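Side-chain contacts in ribose 5-phosphate isomerase, putative (Trypanosoma brucei brucei, PDB 6FXS), which probably catalyses the interconversion of ribose 5-phosphate and ribulose 5-phosphate: residues A74-A78 with R79-D83; T115-M118 with A119-N123; E155-H158 with T159-E163. All blocks are in the same frame, centred on the assembly; numbering follows the deposited sequence.

Interaction 1: A74-A78 with R79-D83; sequences ARMVA and RGEAD
R75 and R79 set off from the helix in the same way, each with CG lying beside its backbone N (chi1 -76° and -74°), and both then run extended to NE. The two chains therefore travel side by side, one turn apart, with guanidinium planes only 13° from parallel. R75 CB sits over one face of the R79 guanidinium, towards its rim, with R79 NH1 4.0 Å from R75 CB. R75 NE and R79 NH2 are 4.6 Å apart, so these like charges pass without a bond. On the neighbouring strip M76 crosses E81, its CG 3.6 Å from E81 OE1. A bend at the last torsion of M76 carries its CE to 4.3 Å from A82 CB, and V77 CG2 joins the same apolar patch against A82, which also rests on A26 of strand 23-29. The backbone closes the helix with bonds of its own. A82 N donates to M76 O over 3.1 Å, where E81 N adds a weak bond, and G80 N donates to V77 O over 3.0 Å. A water spans the turn, giving one hydrogen to V77 O at 2.7 Å and the other to A82 O at 2.9 Å. With G80 taking positive phi, this is a Schellman motif, ending helix 66-78 and turning the chain into strand 84-89 of the parallel sheet.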
ATOM      1  N   ALA B  74     -22.784  12.263  -0.676  1.00 22.44           N
ATOM      2  CA  ALA B  74     -22.172  13.456  -0.068  1.00 23.07           C
ATOM      3  C   ALA B  74     -23.251  14.433   0.371  1.00 21.68           C
ATOM      4  O   ALA B  74     -23.190  14.997   1.453  1.00 21.50           O
ATOM      5  CB  ALA B  74     -21.212  14.134  -1.031  1.00 22.41           C
ATOM      6  N   ARG B  75     -24.211  14.649  -0.507  1.00 23.61           N
ATOM      7  CA  ARG B  75     -25.314  15.599  -0.178  1.00 25.30           C
ATOM      8  C   ARG B  75     -26.103  15.147   1.034  1.00 21.07           C
ATOM      9  O   ARG B  75     -26.453  15.970   1.868  1.00 22.01           O
ATOM     10  CB  ARG B  75     -26.227  15.832  -1.395  1.00 27.42           C
ATOM     11  CG  ARG B  75     -25.505  16.749  -2.337  1.00 29.98           C
ATOM     12  CD  ARG B  75     -26.198  16.906  -3.652  1.00 34.87           C
ATOM     13  NE  ARG B  75     -25.389  17.826  -4.484  1.00 35.56           N
ATOM     14  CZ  ARG B  75     -25.273  17.728  -5.806  1.00 35.64           C
ATOM     15  NH1 ARG B  75     -25.885  16.744  -6.468  1.00 31.34           N
ATOM     16  NH2 ARG B  75     -24.552  18.613  -6.482  1.00 38.47           N
ATOM     17  N   MET B  76     -26.288  13.846   1.152  1.00 20.92           N
ATOM     18  CA  MET B  76     -26.988  13.263   2.305  1.00 21.47           C
ATOM     19  C   MET B  76     -26.279  13.547   3.617  1.00 23.01           C
ATOM     20  O   MET B  76     -26.888  13.906   4.651  1.00 20.72           O
ATOM     21  CB  MET B  76     -27.126  11.757   2.166  1.00 20.55           C
ATOM     22  CG  MET B  76     -28.150  11.288   1.156  1.00 24.38           C
ATOM     23  SD  MET B  76     -28.240   9.462   0.959  1.00 27.22           S
ATOM     24  CE  MET B  76     -28.936   9.031   2.555  1.00 25.53           C
ATOM     25  N   VAL B  77     -24.974  13.336   3.592  1.00 21.58           N
ATOM     26  CA  VAL B  77     -24.171  13.555   4.776  1.00 20.44           C
ATOM     27  C   VAL B  77     -24.154  15.047   5.078  1.00 18.89           C
ATOM     28  O   VAL B  77     -24.349  15.412   6.201  1.00 22.89           O
ATOM     29  CB  VAL B  77     -22.749  12.961   4.598  1.00 21.12           C
ATOM     30  CG1 VAL B  77     -21.835  13.358   5.755  1.00 21.47           C
ATOM     31  CG2 VAL B  77     -22.813  11.459   4.462  1.00 21.41           C
ATOM     32  N   ALA B  78     -24.000  15.905   4.081  1.00 18.67           N
ATOM     33  CA  ALA B  78     -23.906  17.344   4.312  1.00 20.98           C
ATOM     34  C   ALA B  78     -25.204  17.953   4.821  1.00 24.84           C
ATOM     35  O   ALA B  78     -25.177  18.950   5.522  1.00 22.55           O
ATOM     36  CB  ALA B  78     -23.545  18.061   3.034  1.00 21.33           C
ATOM     37  N   ARG B  79     -26.332  17.377   4.402  1.00 25.34           N
ATOM     38  CA  ARG B  79     -27.618  17.856   4.848  1.00 27.35           C
ATOM     39  C   ARG B  79     -27.996  17.220   6.151  1.00 29.77           C
ATOM     40  O   ARG B  79     -29.045  17.526   6.669  1.00 33.81           O
ATOM     41  CB  ARG B  79     -28.707  17.535   3.796  1.00 28.83           C
ATOM     42  CG  ARG B  79     -28.565  18.445   2.601  1.00 31.56           C
ATOM     43  CD  ARG B  79     -29.390  17.981   1.404  1.00 38.34           C
ATOM     44  NE  ARG B  79     -28.991  18.814   0.267  1.00 41.21           N
ATOM     45  CZ  ARG B  79     -29.258  18.566  -1.016  1.00 42.34           C
ATOM     46  NH1 ARG B  79     -29.887  17.470  -1.385  1.00 37.44           N
ATOM     47  NH2 ARG B  79     -28.852  19.422  -1.942  1.00 45.20           N
ATOM     48  N   GLY B  80     -27.221  16.281   6.667  1.00 28.01           N
ATOM     49  CA  GLY B  80     -27.612  15.604   7.911  1.00 27.45           C
ATOM     50  C   GLY B  80     -28.674  14.497   7.749  1.00 27.13           C
ATOM     51  O   GLY B  80     -29.199  13.985   8.724  1.00 25.46           O
ATOM     52  N   GLU B  81     -28.954  14.089   6.529  1.00 24.55           N
ATOM     53  CA  GLU B  81     -29.724  12.870   6.262  1.00 26.54           C
ATOM     54  C   GLU B  81     -28.952  11.603   6.588  1.00 28.61           C
ATOM     55  O   GLU B  81     -29.540  10.503   6.726  1.00 25.96           O
ATOM     56  CB  GLU B  81     -30.165  12.887   4.788  1.00 30.56           C
ATOM     57  CG  GLU B  81     -30.997  14.129   4.435  1.00 29.82           C
ATOM     58  CD  GLU B  81     -31.207  14.372   2.943  1.00 29.97           C
ATOM     59  OE1 GLU B  81     -30.767  13.645   2.046  1.00 31.09           O
ATOM     60  OE2 GLU B  81     -31.850  15.359   2.660  1.00 34.54           O
ATOM     61  N   ALA B  82     -27.619  11.705   6.692  1.00 24.53           N
ATOM     62  CA  ALA B  82     -26.837  10.552   7.118  1.00 24.40           C
ATOM     63  C   ALA B  82     -25.674  11.076   7.905  1.00 23.00           C
ATOM     64  O   ALA B  82     -25.287  12.224   7.711  1.00 23.87           O
ATOM     65  CB  ALA B  82     -26.376   9.751   5.898  1.00 26.90           C
ATOM     66  N   ASP B  83     -25.145  10.274   8.817  1.00 23.48           N
ATOM     67  CA  ASP B  83     -23.982  10.706   9.631  1.00 23.23           C
ATOM     68  C   ASP B  83     -22.609  10.505   8.949  1.00 21.73           C
ATOM     69  O   ASP B  83     -21.734  11.278   9.182  1.00 21.09           O
ATOM     70  CB  ASP B  83     -23.970  10.003  10.953  1.00 25.56           C
ATOM     71  CG  ASP B  83     -25.300  10.230  11.716  1.00 30.57           C
ATOM     72  OD1 ASP B  83     -25.549  11.367  12.066  1.00 41.06           O
ATOM     73  OD2 ASP B  83     -26.110   9.321  11.865  1.00 33.39           O
TER
HETATM   74  O   HOH W   1     -24.164  14.668   8.811  1.00 32.50           O

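Interaction 2: T115-M118 with A119-N123; sequences TAVM and ARQHN
M118 O takes two backbone donors: H122 N at 2.9 Å, tilted out of the carbonyl plane, and N123 N at 3.5 Å in a weak second bond. The second donor comes from one residue further on, near the C-terminal end of the helix. The side chains of M118 and H122 meet as well. M118 has CG beside its own backbone N and then bends at chi2 (-45°) and chi3 (-74°), which folds its methyl back over the imidazole of H122. There M118 CE makes a CH-pi contact, 3.4 Å from the centroid of the H122 ring and 17° off its normal, shifted towards the CE1 rim; the sulfur stands farther above the same face. V117 and Q121 run alongside each other on the next strip of the helix, V117 CG1 lying 3.9 Å from Q121 CG, while Q121 N bonds almost straight to V117 O at 2.8 Å. R120 leads away from this strip to a salt bridge with D124 and a bond to the carbonyl of A125. As the connection between strands 107-109 and 127-131 in a beta-alpha-beta unit, helix 113-121 rests A116 and V117 on T146, and A119 and R120 on F147, of helix 137-149; T115 and A119 each pack on an apolar side chain of a neighbouring subunit.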
ATOM      1  N   THR B 115      -4.191   5.310   7.352  1.00 12.77           N
ATOM      2  CA  THR B 115      -4.872   6.393   6.717  1.00 12.88           C
ATOM      3  C   THR B 115      -6.321   6.495   7.233  1.00 13.53           C
ATOM      4  O   THR B 115      -6.870   7.603   7.419  1.00 13.89           O
ATOM      5  CB  THR B 115      -4.858   6.292   5.175  1.00 13.88           C
ATOM      6  OG1 THR B 115      -5.251   4.970   4.747  1.00 15.88           O
ATOM      7  CG2 THR B 115      -3.481   6.645   4.685  1.00 15.15           C
ATOM      8  N   ALA B 116      -6.922   5.351   7.516  1.00 13.33           N
ATOM      9  CA  ALA B 116      -8.246   5.367   8.093  1.00 14.03           C
ATOM     10  C   ALA B 116      -8.327   6.043   9.456  1.00 13.90           C
ATOM     11  O   ALA B 116      -9.227   6.818   9.691  1.00 13.57           O
ATOM     12  CB  ALA B 116      -8.794   3.934   8.206  1.00 13.39           C
ATOM     13  N   VAL B 117      -7.347   5.784  10.329  1.00 15.66           N
ATOM     14  CA  VAL B 117      -7.190   6.470  11.626  1.00 14.26           C
ATOM     15  C   VAL B 117      -7.022   7.972  11.440  1.00 17.05           C
ATOM     16  O   VAL B 117      -7.744   8.778  12.064  1.00 15.34           O
ATOM     17  CB  VAL B 117      -6.031   5.872  12.456  1.00 15.52           C
ATOM     18  CG1 VAL B 117      -5.778   6.645  13.721  1.00 16.58           C
ATOM     19  CG2 VAL B 117      -6.334   4.444  12.897  1.00 15.04           C
ATOM     20  N   MET B 118      -6.047   8.348  10.619  1.00 14.31           N
ATOM     21  CA  MET B 118      -5.700   9.756  10.520  1.00 14.98           C
ATOM     22  C   MET B 118      -6.802  10.596   9.818  1.00 14.36           C
ATOM     23  O   MET B 118      -6.969  11.763  10.145  1.00 12.92           O
ATOM     24  CB  MET B 118      -4.368   9.965   9.838  1.00 15.80           C
ATOM     25  CG  MET B 118      -3.152   9.292  10.597  1.00 18.22           C
ATOM     26  SD  MET B 118      -3.149   9.553  12.410  1.00 19.94           S
ATOM     27  CE  MET B 118      -2.644  11.244  12.290  1.00 23.02           C
ATOM     28  N   ALA B 119      -7.518   9.985   8.869  1.00 13.55           N
ATOM     29  CA  ALA B 119      -8.624  10.691   8.199  1.00 14.56           C
ATOM     30  C   ALA B 119      -9.625  11.154   9.256  1.00 13.18           C
ATOM     31  O   ALA B 119     -10.219  12.231   9.157  1.00 11.57           O
ATOM     32  CB  ALA B 119      -9.347   9.775   7.244  1.00 14.29           C
ATOM     33  N   ARG B 120      -9.849  10.294  10.228  1.00 14.07           N
ATOM     34  CA  ARG B 120     -10.767  10.629  11.340  1.00 13.75           C
ATOM     35  C   ARG B 120     -10.160  11.562  12.397  1.00 13.17           C
ATOM     36  O   ARG B 120     -10.741  12.594  12.790  1.00 13.00           O
ATOM     37  CB  ARG B 120     -11.228   9.326  11.980  1.00 13.42           C
ATOM     38  CG  ARG B 120     -12.165   8.485  11.066  1.00 13.84           C
ATOM     39  CD  ARG B 120     -13.513   9.052  10.753  1.00 14.65           C
ATOM     40  NE  ARG B 120     -14.188   9.364  11.984  1.00 15.47           N
ATOM     41  CZ  ARG B 120     -14.602  10.518  12.406  1.00 15.67           C
ATOM     42  NH1 ARG B 120     -14.671  11.605  11.624  1.00 18.13           N
ATOM     43  NH2 ARG B 120     -15.014  10.565  13.684  1.00 17.04           N
ATOM     44  N   GLN B 121      -9.014  11.146  12.887  1.00 13.01           N
ATOM     45  CA  GLN B 121      -8.350  11.852  13.998  1.00 13.45           C
ATOM     46  C   GLN B 121      -7.945  13.270  13.666  1.00 13.37           C
ATOM     47  O   GLN B 121      -8.131  14.192  14.474  1.00 14.80           O
ATOM     48  CB  GLN B 121      -7.104  11.075  14.429  1.00 14.34           C
ATOM     49  CG  GLN B 121      -7.374   9.860  15.275  1.00 15.12           C
ATOM     50  CD  GLN B 121      -7.396  10.241  16.752  1.00 17.08           C
ATOM     51  OE1 GLN B 121      -8.477  10.260  17.460  1.00 17.02           O
ATOM     52  NE2 GLN B 121      -6.219  10.614  17.235  1.00 13.71           N
ATOM     53  N   HIS B 122      -7.425  13.479  12.464  1.00 13.59           N
ATOM     54  CA  HIS B 122      -7.015  14.805  12.009  1.00 14.20           C
ATOM     55  C   HIS B 122      -8.001  15.528  11.111  1.00 14.21           C
ATOM     56  O   HIS B 122      -8.103  16.780  11.205  1.00 17.29           O
ATOM     57  CB  HIS B 122      -5.640  14.736  11.269  1.00 16.31           C
ATOM     58  CG  HIS B 122      -4.480  14.543  12.195  1.00 20.08           C
ATOM     59  ND1 HIS B 122      -3.155  14.590  11.782  1.00 21.30           N
ATOM     60  CD2 HIS B 122      -4.451  14.366  13.544  1.00 22.93           C
ATOM     61  CE1 HIS B 122      -2.367  14.388  12.829  1.00 22.24           C
ATOM     62  NE2 HIS B 122      -3.123  14.258  13.919  1.00 22.29           N
ATOM     63  N   ASN B 123      -8.586  14.841  10.163  1.00 12.90           N
ATOM     64  CA  ASN B 123      -9.425  15.527   9.145  1.00 14.29           C
ATOM     65  C   ASN B 123     -10.934  15.476   9.503  1.00 16.03           C
ATOM     66  O   ASN B 123     -11.755  16.058   8.756  1.00 16.76           O
ATOM     67  CB  ASN B 123      -9.154  14.956   7.741  1.00 17.04           C
ATOM     68  CG  ASN B 123      -7.648  14.926   7.411  1.00 18.27           C
ATOM     69  OD1 ASN B 123      -7.019  13.865   7.406  1.00 20.60           O
ATOM     70  ND2 ASN B 123      -7.083  16.089   7.208  1.00 16.28           N
TER

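Interaction 3: E155-H158 with T159-E163; sequences EDRH and TQRLE. With SO4 (sulfate ion), chain C.
The R161 guanidinium has R157 CG over one face, 3.7 Å above its plane, and a sulfate at its edge, in plane. R157 turns its own guanidinium 86° to that of R161, with H158 NE2 over one face and both E155 OE2 and the sulfate at the edge. With chi1 at 85°, R157 CG stands between its backbone N and carbonyl carbon, and from there it also covers the centre of the H158 ring. R161 holds the sulfate end-on with two nearly straight bonds, NH1 to O2 at 2.8 Å and NH2 to O3 at 2.9 Å, while R157 NE reaches O4 at 2.8 Å. All this happens on the first turns of helix 156-169, with E155 at the N-cap. The ion probably came from the crystallisation liquor, but a neighbouring subunit also bonds it, consistent with an intersubunit anion pocket that could suit a substrate phosphate. R157 NH2 makes a salt bridge to E155 OE2 at 2.7 Å, NH1 bonds the same oxygen weakly, and together with the sulfate at NE they hold the group's rotation. The two positive groups share the anion. R161 NE makes a salt bridge with an acidic side chain of a neighbouring subunit.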
ATOM      1  N   GLU B 155      -8.300  18.214  18.712  1.00 19.56           N
ATOM      2  CA  GLU B 155      -7.302  19.264  18.881  1.00 22.24           C
ATOM      3  C   GLU B 155      -7.591  20.525  18.093  1.00 22.14           C
ATOM      4  O   GLU B 155      -7.987  20.478  16.883  1.00 21.18           O
ATOM      5  CB  GLU B 155      -5.970  18.798  18.520  1.00 21.99           C
ATOM      6  CG  GLU B 155      -5.594  17.599  19.341  1.00 27.07           C
ATOM      7  CD  GLU B 155      -4.465  16.819  18.709  1.00 28.69           C
ATOM      8  OE1 GLU B 155      -4.636  15.983  17.804  1.00 32.27           O
ATOM      9  OE2 GLU B 155      -3.346  17.054  19.196  1.00 33.34           O
ATOM     10  N   ASP B 156      -7.419  21.645  18.768  1.00 22.32           N
ATOM     11  CA  ASP B 156      -7.731  22.927  18.167  1.00 26.58           C
ATOM     12  C   ASP B 156      -6.903  23.256  16.878  1.00 22.51           C
ATOM     13  O   ASP B 156      -7.412  23.906  15.952  1.00 23.53           O
ATOM     14  CB  ASP B 156      -7.559  24.143  19.108  1.00 30.44           C
ATOM     15  CG  ASP B 156      -8.254  25.418  18.484  1.00 33.02           C
ATOM     16  OD1 ASP B 156      -9.458  25.320  18.155  1.00 37.58           O
ATOM     17  OD2 ASP B 156      -7.588  26.430  18.207  1.00 34.99           O
ATOM     18  N   ARG B 157      -5.684  22.801  16.816  1.00 20.77           N
ATOM     19  CA  ARG B 157      -4.911  23.065  15.616  1.00 25.50           C
ATOM     20  C   ARG B 157      -5.500  22.352  14.353  1.00 21.52           C
ATOM     21  O   ARG B 157      -5.541  22.945  13.313  1.00 19.70           O
ATOM     22  CB  ARG B 157      -3.481  22.820  15.875  1.00 29.75           C
ATOM     23  CG  ARG B 157      -3.129  21.444  15.711  1.00 38.28           C
ATOM     24  CD  ARG B 157      -1.689  21.282  16.157  1.00 48.16           C
ATOM     25  NE  ARG B 157      -1.466  19.849  16.301  1.00 49.60           N
ATOM     26  CZ  ARG B 157      -1.985  19.090  17.259  1.00 48.97           C
ATOM     27  NH1 ARG B 157      -2.773  19.617  18.238  1.00 52.99           N
ATOM     28  NH2 ARG B 157      -1.697  17.785  17.237  1.00 54.93           N
ATOM     29  N   HIS B 158      -6.100  21.187  14.514  1.00 18.78           N
ATOM     30  CA  HIS B 158      -6.828  20.548  13.373  1.00 20.32           C
ATOM     31  C   HIS B 158      -8.129  21.266  13.143  1.00 19.74           C
ATOM     32  O   HIS B 158      -8.507  21.540  11.988  1.00 18.47           O
ATOM     33  CB  HIS B 158      -7.059  19.049  13.601  1.00 20.60           C
ATOM     34  CG  HIS B 158      -5.816  18.317  13.907  1.00 21.27           C
ATOM     35  ND1 HIS B 158      -4.693  18.403  13.106  1.00 24.71           N
ATOM     36  CD2 HIS B 158      -5.455  17.570  14.987  1.00 26.90           C
ATOM     37  CE1 HIS B 158      -3.688  17.763  13.682  1.00 26.06           C
ATOM     38  NE2 HIS B 158      -4.123  17.251  14.829  1.00 25.60           N
ATOM     39  N   THR B 159      -8.819  21.641  14.223  1.00 20.99           N
ATOM     40  CA  THR B 159     -10.052  22.399  14.033  1.00 19.52           C
ATOM     41  C   THR B 159      -9.833  23.677  13.201  1.00 19.67           C
ATOM     42  O   THR B 159     -10.627  23.964  12.325  1.00 21.95           O
ATOM     43  CB  THR B 159     -10.733  22.705  15.376  1.00 20.66           C
ATOM     44  OG1 THR B 159     -11.039  21.440  15.975  1.00 21.87           O
ATOM     45  CG2 THR B 159     -12.079  23.478  15.122  1.00 21.00           C
ATOM     46  N   GLN B 160      -8.812  24.458  13.499  1.00 21.14           N
ATOM     47  CA  GLN B 160      -8.512  25.679  12.718  1.00 21.00           C
ATOM     48  C   GLN B 160      -8.252  25.374  11.248  1.00 20.30           C
ATOM     49  O   GLN B 160      -8.646  26.120  10.383  1.00 20.92           O
ATOM     50  CB  GLN B 160      -7.319  26.412  13.303  1.00 26.68           C
ATOM     51  CG  GLN B 160      -7.719  27.186  14.544  1.00 37.80           C
ATOM     52  CD  GLN B 160      -6.592  28.006  15.128  1.00 45.55           C
ATOM     53  OE1 GLN B 160      -6.504  28.111  16.348  1.00 58.27           O
ATOM     54  NE2 GLN B 160      -5.737  28.596  14.281  1.00 42.07           N
ATOM     55  N   ARG B 161      -7.561  24.274  10.990  1.00 17.59           N
ATOM     56  CA  ARG B 161      -7.364  23.810   9.612  1.00 18.72           C
ATOM     57  C   ARG B 161      -8.673  23.526   8.925  1.00 17.17           C
ATOM     58  O   ARG B 161      -8.936  23.998   7.805  1.00 19.14           O
ATOM     59  CB  ARG B 161      -6.408  22.596   9.593  1.00 18.96           C
ATOM     60  CG  ARG B 161      -5.018  23.037   9.912  1.00 18.63           C
ATOM     61  CD  ARG B 161      -4.090  21.983  10.423  1.00 19.41           C
ATOM     62  NE  ARG B 161      -2.904  22.610  11.036  1.00 19.74           N
ATOM     63  CZ  ARG B 161      -2.020  21.934  11.771  1.00 22.45           C
ATOM     64  NH1 ARG B 161      -2.187  20.652  11.975  1.00 21.91           N
ATOM     65  NH2 ARG B 161      -0.970  22.524  12.301  1.00 22.17           N
ATOM     66  N   LEU B 162      -9.512  22.757   9.590  1.00 18.62           N
ATOM     67  CA  LEU B 162     -10.808  22.423   9.071  1.00 19.11           C
ATOM     68  C   LEU B 162     -11.716  23.681   8.840  1.00 18.80           C
ATOM     69  O   LEU B 162     -12.429  23.730   7.842  1.00 18.38           O
ATOM     70  CB  LEU B 162     -11.519  21.406   9.974  1.00 21.23           C
ATOM     71  CG  LEU B 162     -10.786  20.021  10.075  1.00 23.32           C
ATOM     72  CD1 LEU B 162     -11.615  19.056  10.910  1.00 24.81           C
ATOM     73  CD2 LEU B 162     -10.444  19.402   8.738  1.00 23.25           C
ATOM     74  N   GLU B 163     -11.667  24.655   9.734  1.00 21.91           N
ATOM     75  CA  GLU B 163     -12.341  25.979   9.530  1.00 24.57           C
ATOM     76  C   GLU B 163     -11.815  26.677   8.295  1.00 24.00           C
ATOM     77  O   GLU B 163     -12.634  27.248   7.551  1.00 25.57           O
ATOM     78  CB  GLU B 163     -12.258  26.898  10.722  1.00 28.21           C
ATOM     79  CG  GLU B 163     -12.985  26.380  11.969  1.00 39.34           C
ATOM     80  CD  GLU B 163     -12.533  27.083  13.291  1.00 51.72           C
ATOM     81  OE1 GLU B 163     -11.538  27.874  13.290  1.00 62.00           O
ATOM     82  OE2 GLU B 163     -13.176  26.846  14.352  1.00 62.91           O
TER
HETATM   83  S   SO4 C 201       0.787  19.359  13.891  1.00 46.21           S
HETATM   84  O1  SO4 C 201       1.696  18.562  13.056  1.00 44.73           O
HETATM   85  O2  SO4 C 201      -0.513  18.894  13.388  1.00 53.28           O
HETATM   86  O3  SO4 C 201       0.894  20.844  13.810  1.00 44.99           O
HETATM   87  O4  SO4 C 201       1.026  19.159  15.362  1.00 47.37           O

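Overall arrangement
All three contacts are local, within one helix or at its end, yet their settings differ. Interaction 1 is a surface contact at the C-terminal end of helix 66-78, built from backbone bonds, an apolar patch and a bridging water. Interaction 2, partly buried, lies in the last turns of helix 113-121 and has a methyl-on-ring contact. Interaction 3 opens helix 156-169, its centre about 21 Å from the centre of the chain, and its chemistry is mostly charge around an anion. Interactions 2 and 3 touch: the rings of H122 and H158 stack, with H122 CD2 3.2 Å from H158 NE2, and L162 packs against N123. Interaction 1 touches neither, its nearest atoms about 7 Å from interaction 2.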